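Local coordinates for protein copper-transporting ATPase PAA1, chloroplastic (Arabidopsis thaliana, PDB 5LBD) that transports monovalent copper across the plastid envelope at the cost of ATP hydrolysis, this chain being its nucleotide-binding N-domain, at residues K82-T88 with V116-N122; L32-E37 with A75-V79; V7-I12 with W24-L30. The protein carries 2 engineered substitutions. One frame throughout, in Å; residues are numbered along the deposited sequence. Where two conformers were deposited one is given.

Contact 1. Residues K82-T88 with V116-N122; sequences KRVTVGT and VYIGVDN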
# COMPACT_ATOMS: atom_id res chain seq x y z
N LYS A 82 12.12 -3.89 3.55
CA LYS A 82 11.09 -3.35 4.41
C LYS A 82 9.86 -4.23 4.36
O LYS A 82 9.49 -4.72 3.29
CB LYS A 82 10.72 -1.92 3.99
CG LYS A 82 11.85 -0.94 4.18
CD LYS A 82 11.52 0.38 3.51
CE LYS A 82 11.81 0.34 2.01
NZ LYS A 82 13.26 0.19 1.76
N ARG A 83 9.17 -4.39 5.50
CA ARG A 83 7.89 -5.09 5.53
C ARG A 83 6.79 -4.12 5.14
O ARG A 83 6.43 -3.24 5.93
CB ARG A 83 7.61 -5.67 6.92
CG ARG A 83 8.76 -6.45 7.52
CD ARG A 83 8.37 -7.15 8.87
NE ARG A 83 8.06 -6.21 9.96
CZ ARG A 83 6.84 -5.76 10.24
NH1 ARG A 83 5.78 -6.16 9.52
NH2 ARG A 83 6.67 -4.90 11.25
N VAL A 84 6.24 -4.29 3.95
CA VAL A 84 5.28 -3.34 3.39
C VAL A 84 3.92 -4.02 3.40
O VAL A 84 3.76 -5.09 2.80
CB VAL A 84 5.66 -2.89 1.97
CG1 VAL A 84 4.60 -1.98 1.41
CG2 VAL A 84 6.99 -2.19 1.98
N THR A 85 2.95 -3.42 4.08
CA THR A 85 1.60 -3.94 4.16
C THR A 85 0.66 -3.04 3.38
O THR A 85 0.82 -1.82 3.36
CB THR A 85 1.10 -4.03 5.59
OG1 THR A 85 1.26 -2.76 6.22
CG2 THR A 85 1.89 -5.08 6.33
N VAL A 86 -0.35 -3.65 2.77
CA VAL A 86 -1.36 -2.97 1.99
C VAL A 86 -2.70 -3.58 2.38
O VAL A 86 -2.94 -4.76 2.09
CB VAL A 86 -1.14 -3.12 0.49
CG1 VAL A 86 -2.16 -2.35 -0.23
CG2 VAL A 86 0.27 -2.67 0.09
N GLY A 87 -3.56 -2.82 3.04
CA GLY A 87 -4.84 -3.39 3.42
C GLY A 87 -5.63 -2.54 4.37
O GLY A 87 -5.52 -1.32 4.37
N THR A 88 -6.50 -3.21 5.13
CA THR A 88 -7.31 -2.48 6.08
C THR A 88 -6.44 -1.88 7.18
O THR A 88 -5.31 -2.29 7.42
CB THR A 88 -8.34 -3.39 6.77
OG1 THR A 88 -7.64 -4.37 7.54
CG2 THR A 88 -9.23 -4.07 5.77
N VAL A 116 -7.32 2.07 1.17
CA VAL A 116 -6.38 1.12 1.74
C VAL A 116 -5.32 1.87 2.54
O VAL A 116 -5.02 3.05 2.28
CB VAL A 116 -5.73 0.22 0.66
CG1 VAL A 116 -6.82 -0.41 -0.19
CG2 VAL A 116 -4.77 1.00 -0.20
N TYR A 117 -4.80 1.20 3.55
CA TYR A 117 -3.73 1.72 4.38
C TYR A 117 -2.43 1.02 4.01
O TYR A 117 -2.43 -0.16 3.63
CB TYR A 117 -4.05 1.53 5.86
CG TYR A 117 -5.20 2.42 6.34
CD1 TYR A 117 -6.50 2.06 6.13
CD2 TYR A 117 -4.94 3.66 6.90
CE1 TYR A 117 -7.56 2.87 6.53
CE2 TYR A 117 -6.01 4.47 7.33
CZ TYR A 117 -7.30 4.06 7.12
OH TYR A 117 -8.37 4.83 7.49
N ILE A 118 -1.34 1.74 4.18
CA ILE A 118 -0.00 1.28 3.87
C ILE A 118 0.83 1.35 5.13
O ILE A 118 0.98 2.42 5.73
CB ILE A 118 0.65 2.13 2.77
CG1 ILE A 118 -0.29 2.29 1.56
CG2 ILE A 118 1.96 1.50 2.38
CD1 ILE A 118 -0.75 1.00 0.97
N GLY A 119 1.38 0.20 5.53
CA GLY A 119 2.37 0.16 6.59
C GLY A 119 3.74 -0.12 6.00
O GLY A 119 3.88 -0.87 5.02
N VAL A 120 4.76 0.44 6.64
CA VAL A 120 6.15 0.18 6.29
C VAL A 120 6.87 -0.09 7.60
O VAL A 120 6.99 0.80 8.44
CB VAL A 120 6.81 1.35 5.54
CG1 VAL A 120 8.20 0.95 5.15
CG2 VAL A 120 6.02 1.64 4.30
N ASP A 121 7.27 -1.35 7.80
CA ASP A 121 7.80 -1.80 9.09
C ASP A 121 6.83 -1.41 10.20
O ASP A 121 5.67 -1.84 10.17
CB ASP A 121 9.22 -1.24 9.29
CG ASP A 121 10.25 -1.91 8.35
OD1 ASP A 121 10.07 -3.09 7.98
OD2 ASP A 121 11.26 -1.25 7.99
N ASN A 122 7.24 -0.62 11.19
CA ASN A 122 6.35 -0.29 12.29
C ASN A 122 5.67 1.06 12.12
O ASN A 122 5.11 1.59 13.09
CB ASN A 122 7.09 -0.38 13.61
CG ASN A 122 7.33 -1.82 14.03
OD1 ASN A 122 8.45 -2.33 13.94
ND2 ASN A 122 6.28 -2.49 14.48
O HOH W 1 4.50 -3.60 8.37
O HOH W 2 10.75 -5.43 10.39

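Contact 2. Residues L32-E37 with A75-V79; sequences LAAAVE and AVAIV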
# COMPACT_ATOMS: atom_id res chain seq x y z
N LEU A 32 6.00 1.54 -3.36
CA LEU A 32 6.15 0.43 -2.44
C LEU A 32 4.91 -0.45 -2.45
O LEU A 32 4.99 -1.68 -2.47
CB LEU A 32 6.38 0.97 -1.02
CG LEU A 32 7.72 1.62 -0.73
CD1 LEU A 32 7.63 2.40 0.55
CD2 LEU A 32 8.82 0.59 -0.65
N ALA A 33 3.74 0.18 -2.42
CA ALA A 33 2.50 -0.61 -2.44
C ALA A 33 2.36 -1.39 -3.74
O ALA A 33 1.97 -2.56 -3.75
CB ALA A 33 1.30 0.29 -2.23
N ALA A 34 2.74 -0.78 -4.86
CA ALA A 34 2.66 -1.49 -6.12
C ALA A 34 3.58 -2.70 -6.16
O ALA A 34 3.28 -3.67 -6.84
CB ALA A 34 2.99 -0.56 -7.27
N ALA A 35 4.73 -2.64 -5.48
CA ALA A 35 5.61 -3.79 -5.44
C ALA A 35 4.95 -4.97 -4.74
O ALA A 35 5.09 -6.12 -5.15
CB ALA A 35 6.90 -3.43 -4.74
N VAL A 36 4.21 -4.68 -3.67
CA VAL A 36 3.43 -5.73 -3.00
C VAL A 36 2.35 -6.26 -3.93
O VAL A 36 2.11 -7.48 -3.99
CB VAL A 36 2.83 -5.15 -1.71
CG1 VAL A 36 1.92 -6.20 -1.00
CG2 VAL A 36 3.92 -4.70 -0.77
N GLU A 37 1.64 -5.35 -4.60
CA GLU A 37 0.45 -5.66 -5.40
C GLU A 37 0.76 -6.09 -6.83
O GLU A 37 -0.17 -6.38 -7.57
CB GLU A 37 -0.48 -4.44 -5.44
CG GLU A 37 -1.01 -4.02 -4.08
CD GLU A 37 -1.95 -5.03 -3.47
OE1 GLU A 37 -2.64 -5.76 -4.21
OE2 GLU A 37 -1.96 -5.11 -2.24
N ALA A 75 -2.47 -7.58 2.17
CA ALA A 75 -1.29 -8.26 1.68
C ALA A 75 -0.05 -7.66 2.30
O ALA A 75 -0.07 -6.54 2.84
CB ALA A 75 -1.19 -8.19 0.15
N VAL A 76 1.04 -8.41 2.21
CA VAL A 76 2.34 -7.99 2.74
C VAL A 76 3.43 -8.63 1.89
O VAL A 76 3.26 -9.74 1.37
CB VAL A 76 2.47 -8.37 4.24
CG1 VAL A 76 2.26 -9.84 4.44
CG2 VAL A 76 3.82 -7.92 4.83
N ALA A 77 4.55 -7.93 1.74
CA ALA A 77 5.74 -8.51 1.14
C ALA A 77 6.92 -7.74 1.69
O ALA A 77 6.76 -6.68 2.31
CB ALA A 77 5.68 -8.45 -0.40
N ILE A 78 8.11 -8.26 1.47
CA ILE A 78 9.32 -7.52 1.77
C ILE A 78 9.72 -6.80 0.51
O ILE A 78 9.94 -7.42 -0.53
CB ILE A 78 10.44 -8.44 2.26
CG1 ILE A 78 9.97 -9.24 3.47
CG2 ILE A 78 11.72 -7.65 2.58
CD1 ILE A 78 9.62 -8.41 4.65
N VAL A 79 9.87 -5.48 0.61
CA VAL A 79 10.29 -4.67 -0.52
C VAL A 79 11.51 -3.89 -0.08
O VAL A 79 11.44 -3.13 0.89
CB VAL A 79 9.17 -3.73 -0.98
CG1 VAL A 79 9.60 -2.92 -2.19
CG2 VAL A 79 7.94 -4.50 -1.28

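Contact 3. Residues V7-I12 with W24-L30; sequences VTEVII and WSEVEVL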
# COMPACT_ATOMS: atom_id res chain seq x y z
N VAL A 7 -6.93 5.32 -8.21
CA VAL A 7 -6.32 6.06 -7.13
C VAL A 7 -6.67 7.52 -7.29
O VAL A 7 -6.50 8.09 -8.38
CB VAL A 7 -4.80 5.84 -7.12
CG1 VAL A 7 -4.12 6.80 -6.18
CG2 VAL A 7 -4.48 4.39 -6.75
N THR A 8 -7.17 8.15 -6.23
CA THR A 8 -7.43 9.58 -6.31
C THR A 8 -6.55 10.40 -5.39
O THR A 8 -6.11 11.49 -5.77
CB THR A 8 -8.91 9.87 -6.00
OG1 THR A 8 -9.24 9.40 -4.70
CG2 THR A 8 -9.79 9.18 -7.01
N GLU A 9 -6.24 9.89 -4.21
CA GLU A 9 -5.51 10.66 -3.23
C GLU A 9 -4.61 9.75 -2.43
O GLU A 9 -5.02 8.67 -2.00
CB GLU A 9 -6.45 11.41 -2.30
CG GLU A 9 -5.74 12.40 -1.40
CD GLU A 9 -6.70 13.19 -0.53
OE1 GLU A 9 -7.90 12.84 -0.51
OE2 GLU A 9 -6.28 14.19 0.11
N VAL A 10 -3.38 10.19 -2.22
CA VAL A 10 -2.45 9.55 -1.31
C VAL A 10 -2.18 10.53 -0.19
O VAL A 10 -1.75 11.66 -0.45
CB VAL A 10 -1.15 9.14 -2.00
CG1 VAL A 10 -0.24 8.42 -1.07
CG2 VAL A 10 -1.45 8.24 -3.21
N ILE A 11 -2.45 10.13 1.06
CA ILE A 11 -2.32 11.00 2.22
C ILE A 11 -1.18 10.49 3.10
O ILE A 11 -1.15 9.30 3.45
CB ILE A 11 -3.64 11.05 3.01
CG1 ILE A 11 -4.79 11.46 2.09
CG2 ILE A 11 -3.52 12.03 4.18
CD1 ILE A 11 -6.14 11.42 2.72
N ILE A 12 -0.29 11.40 3.50
CA ILE A 12 0.96 11.07 4.18
C ILE A 12 0.99 11.76 5.54
O ILE A 12 0.78 12.97 5.61
CB ILE A 12 2.20 11.52 3.38
CG1 ILE A 12 2.15 11.03 1.93
CG2 ILE A 12 3.47 11.04 4.08
CD1 ILE A 12 2.16 9.57 1.80
N TRP A 24 8.02 8.80 3.89
CA TRP A 24 7.88 8.40 2.50
C TRP A 24 6.97 9.39 1.79
O TRP A 24 5.96 9.83 2.34
CB TRP A 24 7.28 6.99 2.40
CG TRP A 24 8.03 6.05 3.23
CD1 TRP A 24 7.76 5.69 4.54
CD2 TRP A 24 9.22 5.35 2.87
NE1 TRP A 24 8.72 4.83 4.99
CE2 TRP A 24 9.61 4.59 3.98
CE3 TRP A 24 9.98 5.28 1.70
CZ2 TRP A 24 10.73 3.77 3.96
CZ3 TRP A 24 11.09 4.46 1.70
CH2 TRP A 24 11.45 3.72 2.82
N SER A 25 7.32 9.72 0.55
CA SER A 25 6.51 10.64 -0.22
C SER A 25 5.30 9.92 -0.80
O SER A 25 5.19 8.68 -0.76
CB SER A 25 7.34 11.25 -1.35
OG SER A 25 7.56 10.22 -2.31
N GLU A 26 4.40 10.70 -1.40
CA GLU A 26 3.24 10.12 -2.07
C GLU A 26 3.67 9.14 -3.15
O GLU A 26 3.12 8.04 -3.25
CB GLU A 26 2.35 11.21 -2.64
CG GLU A 26 1.72 12.11 -1.57
CD GLU A 26 0.74 13.14 -2.10
OE1 GLU A 26 0.29 12.99 -3.25
OE2 GLU A 26 0.39 14.09 -1.34
N VAL A 27 4.66 9.51 -3.97
CA VAL A 27 5.03 8.59 -5.04
C VAL A 27 5.79 7.39 -4.51
O VAL A 27 5.67 6.28 -5.04
CB VAL A 27 5.83 9.29 -6.14
CG1 VAL A 27 5.02 10.43 -6.74
CG2 VAL A 27 7.16 9.79 -5.63
N GLU A 28 6.59 7.57 -3.45
CA GLU A 28 7.27 6.41 -2.89
C GLU A 28 6.30 5.42 -2.29
O GLU A 28 6.50 4.21 -2.41
CB GLU A 28 8.27 6.86 -1.83
CG GLU A 28 9.45 7.66 -2.40
CD GLU A 28 10.33 8.25 -1.33
OE1 GLU A 28 11.56 8.33 -1.55
OE2 GLU A 28 9.80 8.68 -0.28
N VAL A 29 5.25 5.93 -1.62
CA VAL A 29 4.22 5.05 -1.06
C VAL A 29 3.54 4.26 -2.15
O VAL A 29 3.33 3.04 -2.02
CB VAL A 29 3.20 5.88 -0.25
CG1 VAL A 29 1.91 5.10 -0.05
CG2 VAL A 29 3.84 6.28 1.05
N LEU A 30 3.23 4.92 -3.27
CA LEU A 30 2.62 4.21 -4.40
C LEU A 30 3.54 3.13 -4.94
O LEU A 30 3.10 2.02 -5.29
CB LEU A 30 2.24 5.18 -5.51
CG LEU A 30 0.99 5.98 -5.24
CD1 LEU A 30 0.84 7.00 -6.32
CD2 LEU A 30 -0.24 5.11 -5.20

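Contact 1. Residues K82-T88 with V116-N122
D121, just past strand 115-120, reaches across to R83 on the neighbouring strand. Its OD1 takes the R83 N-H at 2.9 Å, almost straight (172°), from above the carboxylate plane. The R83 main-chain O accepts from D121 N at 2.8 Å. The R83 side chain bends at chi3 (-65°) and lays one face of its guanidinium over D121 CA. The guanidinium and carboxylate planes are 47° apart. They make no salt bridge: R83 NE is 4.2 Å from D121 OD1, which lies well out of the guanidinium plane. R83 NH2 donates to H95 O. Water 2 sits at the edge and accepts from R83 NE at 2.8 Å. With an alanine replacing D121, R83 N would probably lose its acceptor, and the guanidinium the negative charge near it.

T85 and G119 form a hydrogen-bonded antiparallel pair. T85 OG1 stands 3.0 Å from G119 N, a weak bond, and a CB on G119 would clash with it. On the other sheet face V86 and I118 lie side by side, with V86 CG1 3.8 Å from I118 CD1. G87 has backbone angles that call for glycine, and its O meets the edge of the Y117 ring.

These are central strands of the antiparallel sheet, flanked by strands 74-79 and 123-130. Helix 26-37 covers V84, V86 and I118, while helix 89-94 covers T85 and Y117. T88 caps that second helix through W91 N.

Contact 2. Residues L32-E37 with A75-V79
Helix 26-37 packs across strand 74-79 in the helix-on-sheet layer of the P1B-type ATPase N-domain, with V36 set against A75, A77 and V79. The short segments cross at 111°, which brings L32, A35, V36 and E37 to the strand.

V36 spreads its two methyls along the strand. V36 CG1, anti to the backbone N (chi1 177°), goes to A75 CB at 3.9 Å. V36 CG2 turns the other way, to A77 CB at 4.2 Å and V79 CG2 at 4.1 Å. The small alanines are consistent with the close approach: the CA atoms of V36 and A77 are 5.5 Å apart.

V79 answers from the strand. Its side chain stands at about a right angle to that of V36, and both its methyls touch A35 CB, V79 CG1 at 3.7 Å. The same V79 CG1 meets L32 CD2 at 3.9 Å, one helical turn earlier. E37, bent at chi2 (-68°), brings OE2 to 4.0 Å from A75 CB, a van der Waals contact. E37 corresponds to the glutamate that takes part in nucleotide binding in related P1B ATPases, so it probably borders the pocket here.

Strand 82-87 runs beside 74-79, and its V84 and V86 touch V36 and E37 respectively. Helix 43-52 covers the helix elsewhere, through A33, A34 and E37. L32 and A33 also reach V120 and I118 of strand 115-120.

Contact 3. Residues V7-I12 with W24-L30
V10 carries the strand side of this contact, pressed against E26, V29 and L30 on the first turns of helix 26-37. V10 CG2 meets L30 CG at 3.9 Å, the two side chains crossing at a slant. V10 CG1 faces V29 CG1 at 4.1 Å, and V10 CB lies against the CB of E26.

I12 follows on the same side. With CG1 beside the backbone N (chi1 -51°), it runs into the angle between W24 and the helix. I12 CD1 passes V29 CG2 at 3.8 Å, the two side chains sliding by in opposite directions. I12 CG2 rests on W24 O at 3.3 Å, and I12 CG1 lies 3.7 Å from E26 CG. The extended E26 chain ends over the main chain of the strand. There E26 OE2 is 3.4 Å from V10 O; both are acceptors, so the nearness gives no bond.

Further out, a capping box fixes the start of the helix. E28 N donates to S25 OG at 3.0 Å. In return S25 N donates to E28 OE2 at 2.8 Å, nearly straight (169°) and on the anti side of the carboxylate. On the strand, T8 and E9 both face R129, a classic beta bulge, and E9 makes a salt bridge to R129. The bulge is consistent with V7 and V10, three apart, both pointing to the helix.

Strand 7-11 is an outermost strand of the sheet and pairs with 123-130. The axes of segments 7-11 and 26-30 lie at 102°. V7 and L30 also touch A51 and A52 of helix 43-52, respectively. I11 points to the other face, where helix 101-107 covers it. V29 continues inward to I118 and A126.

In the fold
Contacts 2 and 3 use two ends of helix 26-37, with centres about 14 Å apart on opposite sides of the chain's centre. Contact 1 joins strands 82-87 and 115-120, which lie between 74-79 (contact 2) and 123-130, the partner of 7-11 (contact 3). Its centre is about 8 Å from that of contact 2 and 12 Å from that of contact 3. V86 O and A75 N, 2.9 Å apart, probably hydrogen-bond contacts 1 and 2. W24 ties all three: its CH2 is 3.4 Å from K82 CD, and its CE3 is 3.9 Å from L32 CD1. By sequence, E37 and G87 match nucleotide-pocket positions of related P1B ATPases, so contacts 1 and 2 probably border that site.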